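Local coordinates for UPF0255 protein frsA (Vibrio vulnificus, PDB 4I4C) that probably hydrolyses carboxylic esters as an alpha/beta-hydrolase of the FrsA family, and is not a cofactor-independent pyruvate decarboxylase, at residues A[14-20]-A[144-149]; A[164-168]-A[210-214]; A[182-188]-A[221-227]. All coordinates share one frame. Residues are numbered along the deposited sequence.

Contact 1. Residues A[14-20]-A[144-149]; sequences FVKHKQA and NLAIQA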
loop_
_atom_site.group_PDB
_atom_site.type_symbol
_atom_site.label_atom_id
_atom_site.label_comp_id
_atom_site.label_asym_id
_atom_site.label_seq_id
_atom_site.Cartn_x
_atom_site.Cartn_y
_atom_site.Cartn_z
ATOM N N PHE A 14 -6.503 19.129 13.755
ATOM C CA PHE A 14 -7.373 18.248 14.540
ATOM C C PHE A 14 -8.378 18.981 15.432
ATOM O O PHE A 14 -9.466 18.464 15.693
ATOM C CB PHE A 14 -6.547 17.300 15.411
ATOM C CG PHE A 14 -5.921 16.173 14.658
ATOM C CD1 PHE A 14 -4.546 15.999 14.666
ATOM C CD2 PHE A 14 -6.706 15.282 13.937
ATOM C CE1 PHE A 14 -3.963 14.957 13.972
ATOM C CE2 PHE A 14 -6.129 14.229 13.236
ATOM C CZ PHE A 14 -4.754 14.065 13.252
ATOM N N VAL A 15 -8.007 20.171 15.907
ATOM C CA VAL A 15 -8.830 20.921 16.862
ATOM C C VAL A 15 -10.246 21.181 16.320
ATOM O O VAL A 15 -11.233 21.155 17.064
ATOM C CB VAL A 15 -8.136 22.245 17.296
ATOM C CG1 VAL A 15 -8.064 23.247 16.134
ATOM C CG2 VAL A 15 -8.833 22.846 18.502
ATOM N N LYS A 16 -10.328 21.389 15.010
ATOM C CA LYS A 16 -11.588 21.591 14.307
ATOM C C LYS A 16 -12.360 20.266 14.181
ATOM O O LYS A 16 -13.508 20.245 13.744
ATOM C CB LYS A 16 -11.288 22.190 12.923
ATOM C CG LYS A 16 -12.486 22.579 12.067
ATOM C CD LYS A 16 -12.026 23.207 10.757
ATOM C CE LYS A 16 -13.137 23.233 9.714
ATOM N NZ LYS A 16 -14.312 24.043 10.148
ATOM N N HIS A 17 -11.737 19.160 14.583
ATOM C CA HIS A 17 -12.331 17.839 14.357
ATOM C C HIS A 17 -12.529 17.015 15.627
ATOM O O HIS A 17 -12.445 15.792 15.589
ATOM C CB HIS A 17 -11.498 17.051 13.335
ATOM C CG HIS A 17 -11.344 17.753 12.023
ATOM N ND1 HIS A 17 -10.132 18.232 11.571
ATOM C CD2 HIS A 17 -12.255 18.080 11.075
ATOM C CE1 HIS A 17 -10.304 18.821 10.401
ATOM N NE2 HIS A 17 -11.584 18.741 10.078
ATOM N N LYS A 18 -12.796 17.686 16.745
ATOM C CA LYS A 18 -13.010 17.009 18.020
ATOM C C LYS A 18 -14.119 15.962 17.898
ATOM O O LYS A 18 -14.049 14.887 18.502
ATOM C CB LYS A 18 -13.367 18.039 19.101
ATOM C CG LYS A 18 -13.790 17.462 20.450
ATOM C CD LYS A 18 -12.602 16.914 21.235
ATOM C CE LYS A 18 -12.942 16.710 22.713
ATOM N NZ LYS A 18 -14.017 15.694 22.933
ATOM N N GLN A 19 -15.136 16.283 17.102
ATOM C CA GLN A 19 -16.330 15.454 17.009
ATOM C C GLN A 19 -16.512 14.884 15.610
ATOM O O GLN A 19 -17.637 14.652 15.187
ATOM C CB GLN A 19 -17.562 16.287 17.365
ATOM C CG GLN A 19 -18.517 15.613 18.313
ATOM C CD GLN A 19 -19.314 16.616 19.129
ATOM O OE1 GLN A 19 -18.785 17.260 20.041
ATOM N NE2 GLN A 19 -20.593 16.757 18.803
ATOM N N ALA A 20 -15.414 14.667 14.895
ATOM C CA ALA A 20 -15.485 14.168 13.516
ATOM C C ALA A 20 -16.244 12.843 13.389
ATOM O O ALA A 20 -16.248 12.019 14.306
ATOM C CB ALA A 20 -14.098 14.049 12.919
ATOM N N ASN A 144 -12.213 12.865 7.919
ATOM C CA ASN A 144 -11.522 14.083 8.340
ATOM C C ASN A 144 -10.292 13.790 9.208
ATOM O O ASN A 144 -9.237 14.402 9.027
ATOM C CB ASN A 144 -12.472 15.040 9.085
ATOM C CG ASN A 144 -13.576 15.582 8.200
ATOM O OD1 ASN A 144 -13.456 15.591 6.978
ATOM N ND2 ASN A 144 -14.659 16.049 8.819
ATOM N N LEU A 145 -10.426 12.860 10.149
ATOM C CA LEU A 145 -9.291 12.527 11.006
ATOM C C LEU A 145 -8.157 11.910 10.198
ATOM O O LEU A 145 -6.979 12.172 10.455
ATOM C CB LEU A 145 -9.712 11.591 12.135
ATOM C CG LEU A 145 -10.622 12.227 13.187
ATOM C CD1 LEU A 145 -10.669 11.360 14.409
ATOM C CD2 LEU A 145 -10.168 13.639 13.536
ATOM N N ALA A 146 -8.525 11.101 9.208
ATOM C CA ALA A 146 -7.543 10.413 8.388
ATOM C C ALA A 146 -6.836 11.371 7.439
ATOM O O ALA A 146 -5.647 11.224 7.187
ATOM C CB ALA A 146 -8.192 9.287 7.609
ATOM N N ILE A 147 -7.573 12.346 6.905
ATOM C CA ILE A 147 -6.980 13.337 6.000
ATOM C C ILE A 147 -5.864 14.070 6.719
ATOM O O ILE A 147 -4.752 14.193 6.211
ATOM C CB ILE A 147 -8.022 14.376 5.529
ATOM C CG1 ILE A 147 -9.046 13.719 4.602
ATOM C CG2 ILE A 147 -7.329 15.520 4.796
ATOM C CD1 ILE A 147 -8.443 13.202 3.314
ATOM N N GLN A 148 -6.182 14.568 7.911
ATOM C CA GLN A 148 -5.192 15.199 8.768
ATOM C C GLN A 148 -3.993 14.300 9.112
ATOM O O GLN A 148 -2.852 14.752 9.098
ATOM C CB GLN A 148 -5.871 15.703 10.054
ATOM C CG GLN A 148 -6.047 17.196 10.076
ATOM C CD GLN A 148 -4.714 17.908 9.966
ATOM O OE1 GLN A 148 -3.854 17.771 10.837
ATOM N NE2 GLN A 148 -4.523 18.651 8.879
ATOM N N ALA A 149 -4.261 13.039 9.439
ATOM C CA ALA A 149 -3.206 12.052 9.682
ATOM C C ALA A 149 -2.263 11.907 8.477
ATOM O O ALA A 149 -1.049 11.801 8.632
ATOM C CB ALA A 149 -3.821 10.707 9.998
#
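The ring of Phe14 lies over the side chain of Gln148. Gln148 CB sits above the ring face in a CH-pi contact, 4.0 Å from the centroid, and its closest ring atom is Phe14 CE2 at 3.5 Å. The edge of the same ring reaches the start of the helix, with Phe14 CE2 3.6 Å from Leu145 O. That carbonyl accepts the helical hydrogen bond from Ala149 N. His17 repeats the pattern one turn of helix earlier: Asn144 CB stands over the imidazole face, 4.0 Å from its centroid. Leu145 inserts among Phe14, the CB of His17 and Ala20. Its CD2 is 3.7 Å from His17 CB and 3.9 Å from Phe14 CD2, while its CG is 3.9 Å from Ala20 CB. A type I beta turn from His17 to Ala20 brings Ala20 back to the helix beside Asn144. The contact lays the first modelled residues on the N-terminal turns of helix 144-163. Tyr93, stacked on Phe14, and helix 98-114 extend this packing. No hydrogen bond joins the two segments, and His17 ND1 is buried without a polar partner. Attachment rests on van der Waals and CH-pi contacts, with polar Asn144 and Gln148 contributing their aliphatic carbons.

Contact 2. Residues A[164-168]-A[210-214]; sequences SKYII and WRLFR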
loop_
_atom_site.group_PDB
_atom_site.type_symbol
_atom_site.label_atom_id
_atom_site.label_comp_id
_atom_site.label_asym_id
_atom_site.label_seq_id
_atom_site.Cartn_x
_atom_site.Cartn_y
_atom_site.Cartn_z
ATOM N N SER A 164 18.038 12.662 6.697
ATOM C CA SER A 164 18.731 11.432 6.378
ATOM C C SER A 164 20.032 11.722 5.660
ATOM O O SER A 164 20.143 12.704 4.927
ATOM C CB SER A 164 17.864 10.524 5.496
ATOM O OG SER A 164 18.501 9.277 5.306
ATOM N N LYS A 165 21.009 10.850 5.870
ATOM C CA LYS A 165 22.234 10.863 5.086
ATOM C C LYS A 165 21.941 10.394 3.653
ATOM O O LYS A 165 22.731 10.629 2.744
ATOM C CB LYS A 165 23.285 9.963 5.741
ATOM C CG LYS A 165 23.063 8.478 5.497
ATOM C CD LYS A 165 23.819 7.596 6.491
ATOM C CE LYS A 165 24.187 6.260 5.845
ATOM N NZ LYS A 165 24.492 5.191 6.835
ATOM N N TYR A 166 20.802 9.735 3.451
ATOM C CA TYR A 166 20.405 9.315 2.108
ATOM C C TYR A 166 19.686 10.443 1.389
ATOM O O TYR A 166 19.262 11.415 1.996
ATOM C CB TYR A 166 19.495 8.090 2.149
ATOM C CG TYR A 166 20.121 6.846 2.728
ATOM C CD1 TYR A 166 20.807 5.950 1.916
ATOM C CD2 TYR A 166 20.006 6.550 4.079
ATOM C CE1 TYR A 166 21.377 4.801 2.438
ATOM C CE2 TYR A 166 20.575 5.403 4.609
ATOM C CZ TYR A 166 21.262 4.533 3.782
ATOM O OH TYR A 166 21.831 3.390 4.291
ATOM N N ILE A 167 19.517 10.300 0.084
ATOM C CA ILE A 167 18.960 11.391 -0.690
ATOM C C ILE A 167 17.548 11.084 -1.161
ATOM O O ILE A 167 17.328 10.123 -1.902
ATOM C CB ILE A 167 19.861 11.716 -1.892
ATOM C CG1 ILE A 167 21.275 12.061 -1.408
ATOM C CG2 ILE A 167 19.259 12.835 -2.715
ATOM C CD1 ILE A 167 22.146 12.678 -2.471
ATOM N N ILE A 168 16.586 11.895 -0.730
ATOM C CA ILE A 168 15.197 11.679 -1.146
ATOM C C ILE A 168 14.634 12.909 -1.833
ATOM O O ILE A 168 14.534 13.975 -1.234
ATOM C CB ILE A 168 14.266 11.287 0.024
ATOM C CG1 ILE A 168 14.812 10.079 0.788
ATOM C CG2 ILE A 168 12.859 10.984 -0.498
ATOM C CD1 ILE A 168 15.790 10.415 1.881
ATOM N N TRP A 210 9.657 2.922 3.547
ATOM C CA TRP A 210 11.002 3.378 3.857
ATOM C C TRP A 210 11.989 2.244 4.154
ATOM O O TRP A 210 13.127 2.290 3.710
ATOM C CB TRP A 210 10.993 4.377 5.024
ATOM C CG TRP A 210 12.367 4.611 5.544
ATOM C CD1 TRP A 210 12.877 4.191 6.735
ATOM C CD2 TRP A 210 13.429 5.288 4.865
ATOM N NE1 TRP A 210 14.192 4.581 6.849
ATOM C CE2 TRP A 210 14.556 5.252 5.713
ATOM C CE3 TRP A 210 13.533 5.930 3.627
ATOM C CZ2 TRP A 210 15.773 5.827 5.360
ATOM C CZ3 TRP A 210 14.750 6.501 3.276
ATOM C CH2 TRP A 210 15.850 6.444 4.139
ATOM N N ARG A 211 11.555 1.219 4.880
ATOM C CA ARG A 211 12.456 0.114 5.220
ATOM C C ARG A 211 12.771 -0.791 4.024
ATOM O O ARG A 211 13.761 -1.532 4.034
ATOM C CB ARG A 211 11.903 -0.700 6.397
ATOM C CG ARG A 211 11.712 0.140 7.659
ATOM C CD ARG A 211 12.173 -0.572 8.933
ATOM N NE ARG A 211 12.265 0.370 10.055
ATOM C CZ ARG A 211 12.571 0.042 11.311
ATOM N NH1 ARG A 211 12.819 -1.225 11.630
ATOM N NH2 ARG A 211 12.625 0.984 12.250
ATOM N N LEU A 212 11.928 -0.742 2.999
ATOM C CA LEU A 212 12.216 -1.490 1.772
ATOM C C LEU A 212 13.515 -0.954 1.185
ATOM O O LEU A 212 14.407 -1.723 0.821
ATOM C CB LEU A 212 11.087 -1.343 0.763
ATOM C CG LEU A 212 11.334 -1.996 -0.586
ATOM C CD1 LEU A 212 11.662 -3.472 -0.373
ATOM C CD2 LEU A 212 10.085 -1.812 -1.439
ATOM N N PHE A 213 13.613 0.372 1.111
ATOM C CA PHE A 213 14.835 1.045 0.657
ATOM C C PHE A 213 15.974 0.926 1.678
ATOM O O PHE A 213 17.069 0.505 1.333
ATOM C CB PHE A 213 14.558 2.527 0.357
ATOM C CG PHE A 213 15.799 3.339 0.062
ATOM C CD1 PHE A 213 16.421 3.259 -1.178
ATOM C CD2 PHE A 213 16.336 4.190 1.013
ATOM C CE1 PHE A 213 17.552 4.010 -1.453
ATOM C CE2 PHE A 213 17.470 4.941 0.737
ATOM C CZ PHE A 213 18.072 4.848 -0.495
ATOM N N ARG A 214 15.721 1.294 2.931
ATOM C CA ARG A 214 16.801 1.382 3.927
ATOM C C ARG A 214 17.488 0.046 4.210
ATOM O O ARG A 214 18.709 -0.024 4.300
ATOM C CB ARG A 214 16.296 1.978 5.250
ATOM C CG ARG A 214 17.405 2.458 6.183
ATOM C CD ARG A 214 16.857 2.662 7.614
ATOM N NE ARG A 214 16.297 1.416 8.137
ATOM C CZ ARG A 214 15.736 1.266 9.334
ATOM N NH1 ARG A 214 15.640 2.292 10.179
ATOM N NH2 ARG A 214 15.272 0.077 9.683
#
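Three aromatic side chains dominate this small contact, and two of them meet edge to face. Phe213 turns its edge toward the face of Tyr166 in an offset T-shaped pair. The centroids are 5.3 Å apart and the planes stand at 80°. The closest atoms are Tyr166 CD1 and Phe213 CE2, at 3.7 Å. Trp210, one helical turn before Phe213, meets the same tyrosine with the rim of its indole: its CH2 is 4.2 Å from Tyr166 CD2. Tyr166 therefore touches two aromatic residues of the helix, and it has the most surface covered here. Ile168 adds a looser apolar touch, with its CD1 4.3 Å from Trp210 CZ3. Ser164 is the first residue to leave the helical conformation after helix 144-163. Its OG accepts a hydrogen bond from Tyr166 N at 3.0 Å, which makes an ST turn. This turn lies in the link from that helix into strand 167-175, an outermost strand of the main sheet. Helix 210-217 packs against this link. Outside the two segments, Phe126 stacks on Trp210 and Glu123 forms a salt bridge with Arg214. Leu212, from the same helical turn, lines the pocket of the bound polyether. No hydrogen bond crosses between the segments. The helix is held to the link by aromatic and apolar contacts, and its charged Arg214 finds its partner outside the contact.

Contact 3. Residues A[182-188]-A[221-227]; sequences AHLHLTN and DIAMLTV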
loop_
_atom_site.group_PDB
_atom_site.type_symbol
_atom_site.label_atom_id
_atom_site.label_comp_id
_atom_site.label_asym_id
_atom_site.label_seq_id
_atom_site.Cartn_x
_atom_site.Cartn_y
_atom_site.Cartn_z
ATOM N N ALA A 182 5.895 11.635 -6.905
ATOM C CA ALA A 182 6.659 10.430 -6.600
ATOM C C ALA A 182 7.872 10.743 -5.722
ATOM O O ALA A 182 8.381 11.863 -5.726
ATOM C CB ALA A 182 7.085 9.721 -7.906
ATOM N N HIS A 183 8.336 9.758 -4.966
ATOM C CA HIS A 183 9.502 9.972 -4.115
ATOM C C HIS A 183 10.688 9.110 -4.553
ATOM O O HIS A 183 10.633 7.887 -4.498
ATOM C CB HIS A 183 9.167 9.702 -2.646
ATOM C CG HIS A 183 8.234 10.703 -2.041
ATOM N ND1 HIS A 183 6.881 10.720 -2.303
ATOM C CD2 HIS A 183 8.461 11.731 -1.185
ATOM C CE1 HIS A 183 6.314 11.708 -1.632
ATOM N NE2 HIS A 183 7.255 12.336 -0.946
ATOM N N LEU A 184 11.765 9.769 -4.963
ATOM C CA LEU A 184 12.980 9.091 -5.401
ATOM C C LEU A 184 13.993 9.026 -4.269
ATOM O O LEU A 184 14.475 10.047 -3.800
ATOM C CB LEU A 184 13.585 9.821 -6.608
ATOM C CG LEU A 184 14.880 9.271 -7.214
ATOM C CD1 LEU A 184 14.672 7.864 -7.805
ATOM C CD2 LEU A 184 15.408 10.240 -8.281
ATOM N N HIS A 185 14.294 7.816 -3.825
ATOM C CA HIS A 185 15.244 7.575 -2.752
ATOM C C HIS A 185 16.569 7.110 -3.343
ATOM O O HIS A 185 16.621 6.072 -3.998
ATOM C CB HIS A 185 14.719 6.475 -1.828
ATOM C CG HIS A 185 13.325 6.709 -1.345
ATOM N ND1 HIS A 185 12.236 6.707 -2.182
ATOM C CD2 HIS A 185 12.850 6.959 -0.098
ATOM C CE1 HIS A 185 11.139 6.949 -1.474
ATOM N NE2 HIS A 185 11.489 7.104 -0.213
ATOM N N LEU A 186 17.639 7.856 -3.094
ATOM C CA LEU A 186 18.956 7.490 -3.617
ATOM C C LEU A 186 19.980 7.315 -2.497
ATOM O O LEU A 186 19.930 8.020 -1.496
ATOM C CB LEU A 186 19.433 8.561 -4.589
ATOM C CG LEU A 186 18.461 8.865 -5.721
ATOM C CD1 LEU A 186 18.394 10.358 -5.949
ATOM C CD2 LEU A 186 18.877 8.129 -6.997
ATOM N N THR A 187 20.911 6.375 -2.661
ATOM C CA THR A 187 21.995 6.205 -1.691
ATOM C C THR A 187 22.977 7.365 -1.797
ATOM O O THR A 187 23.555 7.821 -0.798
ATOM C CB THR A 187 22.757 4.898 -1.907
ATOM O OG1 THR A 187 23.222 4.848 -3.258
ATOM C CG2 THR A 187 21.849 3.707 -1.654
ATOM N N ASN A 188 23.150 7.833 -3.029
ATOM C CA ASN A 188 23.997 8.969 -3.346
ATOM C C ASN A 188 23.707 9.391 -4.776
ATOM O O ASN A 188 22.867 8.784 -5.453
ATOM C CB ASN A 188 25.483 8.624 -3.185
ATOM C CG ASN A 188 25.902 7.433 -4.013
ATOM O OD1 ASN A 188 25.888 7.481 -5.241
ATOM N ND2 ASN A 188 26.298 6.354 -3.343
ATOM N N ASP A 221 22.785 -0.156 -3.724
ATOM C CA ASP A 221 22.711 1.124 -4.430
ATOM C C ASP A 221 21.552 1.202 -5.430
ATOM O O ASP A 221 21.594 1.987 -6.363
ATOM C CB ASP A 221 24.040 1.449 -5.113
ATOM C CG ASP A 221 25.144 1.744 -4.119
ATOM O OD1 ASP A 221 24.931 2.573 -3.206
ATOM O OD2 ASP A 221 26.225 1.138 -4.240
ATOM N N ILE A 222 20.522 0.392 -5.217
ATOM C CA ILE A 222 19.308 0.467 -6.012
ATOM C C ILE A 222 18.380 1.565 -5.485
ATOM O O ILE A 222 17.892 1.503 -4.348
ATOM C CB ILE A 222 18.549 -0.879 -6.020
ATOM C CG1 ILE A 222 19.414 -1.978 -6.634
ATOM C CG2 ILE A 222 17.215 -0.748 -6.790
ATOM C CD1 ILE A 222 18.732 -3.306 -6.676
ATOM N N ALA A 223 18.141 2.571 -6.315
ATOM C CA ALA A 223 17.225 3.642 -5.967
ATOM C C ALA A 223 15.787 3.142 -5.898
ATOM O O ALA A 223 15.384 2.257 -6.651
ATOM C CB ALA A 223 17.340 4.791 -6.958
ATOM N N MET A 224 15.008 3.721 -4.991
ATOM C CA MET A 224 13.604 3.371 -4.900
ATOM C C MET A 224 12.757 4.567 -5.273
ATOM O O MET A 224 12.973 5.661 -4.775
ATOM C CB MET A 224 13.243 2.879 -3.499
ATOM C CG MET A 224 11.753 2.654 -3.314
ATOM S SD MET A 224 11.301 1.911 -1.740
ATOM C CE MET A 224 11.247 3.339 -0.672
ATOM N N LEU A 225 11.789 4.356 -6.151
ATOM C CA LEU A 225 10.924 5.435 -6.592
ATOM C C LEU A 225 9.497 5.041 -6.274
ATOM O O LEU A 225 8.922 4.206 -6.958
ATOM C CB LEU A 225 11.094 5.665 -8.090
ATOM C CG LEU A 225 10.285 6.794 -8.717
ATOM C CD1 LEU A 225 10.642 8.111 -8.048
ATOM C CD2 LEU A 225 10.557 6.862 -10.209
ATOM N N THR A 226 8.933 5.612 -5.211
ATOM C CA THR A 226 7.580 5.243 -4.798
ATOM C C THR A 226 6.507 6.011 -5.565
ATOM O O THR A 226 6.688 7.175 -5.926
ATOM C CB THR A 226 7.377 5.416 -3.286
ATOM O OG1 THR A 226 7.633 6.777 -2.920
ATOM C CG2 THR A 226 8.337 4.511 -2.521
ATOM N N VAL A 227 5.393 5.334 -5.828
ATOM C CA VAL A 227 4.277 5.923 -6.542
ATOM C C VAL A 227 2.981 5.399 -5.928
ATOM O O VAL A 227 2.903 4.223 -5.555
ATOM C CB VAL A 227 4.294 5.534 -8.048
ATOM C CG1 VAL A 227 3.190 6.265 -8.791
ATOM C CG2 VAL A 227 5.647 5.835 -8.693
HETATM O O HOH W 1 20.448 4.475 -5.019
#
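This is an antiparallel strand pair in the mixed sheet of the alpha/beta-hydrolase fold, where strand 223-226 also runs parallel to strand 193-199. His185 and Met224 have the most surface covered. They form a hydrogen-bonded pair: His185 N to Met224 O is 2.7 Å and Met224 N to His185 O is 3.0 Å. Met224 CE lies over the imidazole face, 3.7 Å from its centroid, in a CH-pi contact. Tyr157 OH of helix 144-163 is hydrogen-bonded to His185 NE2. Leu225 comes next in buried surface. It faces Leu184 in a non-hydrogen-bonded pair, on the opposite face of the sheet from His185 and Met224, with Leu184 CB 3.7 Å from Leu225 CD1. His183 and Thr226 make the other hydrogen-bonded pair, and Gln206 is hydrogen-bonded to both side chains. Past the strands, Thr187 OG1 donates to Asp221 OD1 at 2.8 Å. Asp221 is the C-prime residue of the Schellman motif ending helix 210-217. The imidazole adds a second donor to one carbonyl: His185 ND1 is 2.9 Å from Met224 O.

Overall arrangement
Contact 3 is the buried one, inside the main sheet. Contacts 1 and 2 are partly buried. Contacts 2 and 3 touch, with centres 8 Å apart, and use adjacent elements: strands 167-175 and 178-186 are neighbours in the sheet, and helix 210-217 leads into strand 223-226. Phe213 CB packs 3.6 Å from Met224 CE, so the helix of contact 2 covers the sheet of contact 3. Contact 1 is remote, about 30 Å from both by centres, but helix 144-163 runs from it to the link of contact 2. The chemistry follows position: backbone hydrogen bonds join the strands, whereas contacts 1 and 2, with no hydrogen bond across, rest on CH-pi, aromatic and apolar contacts.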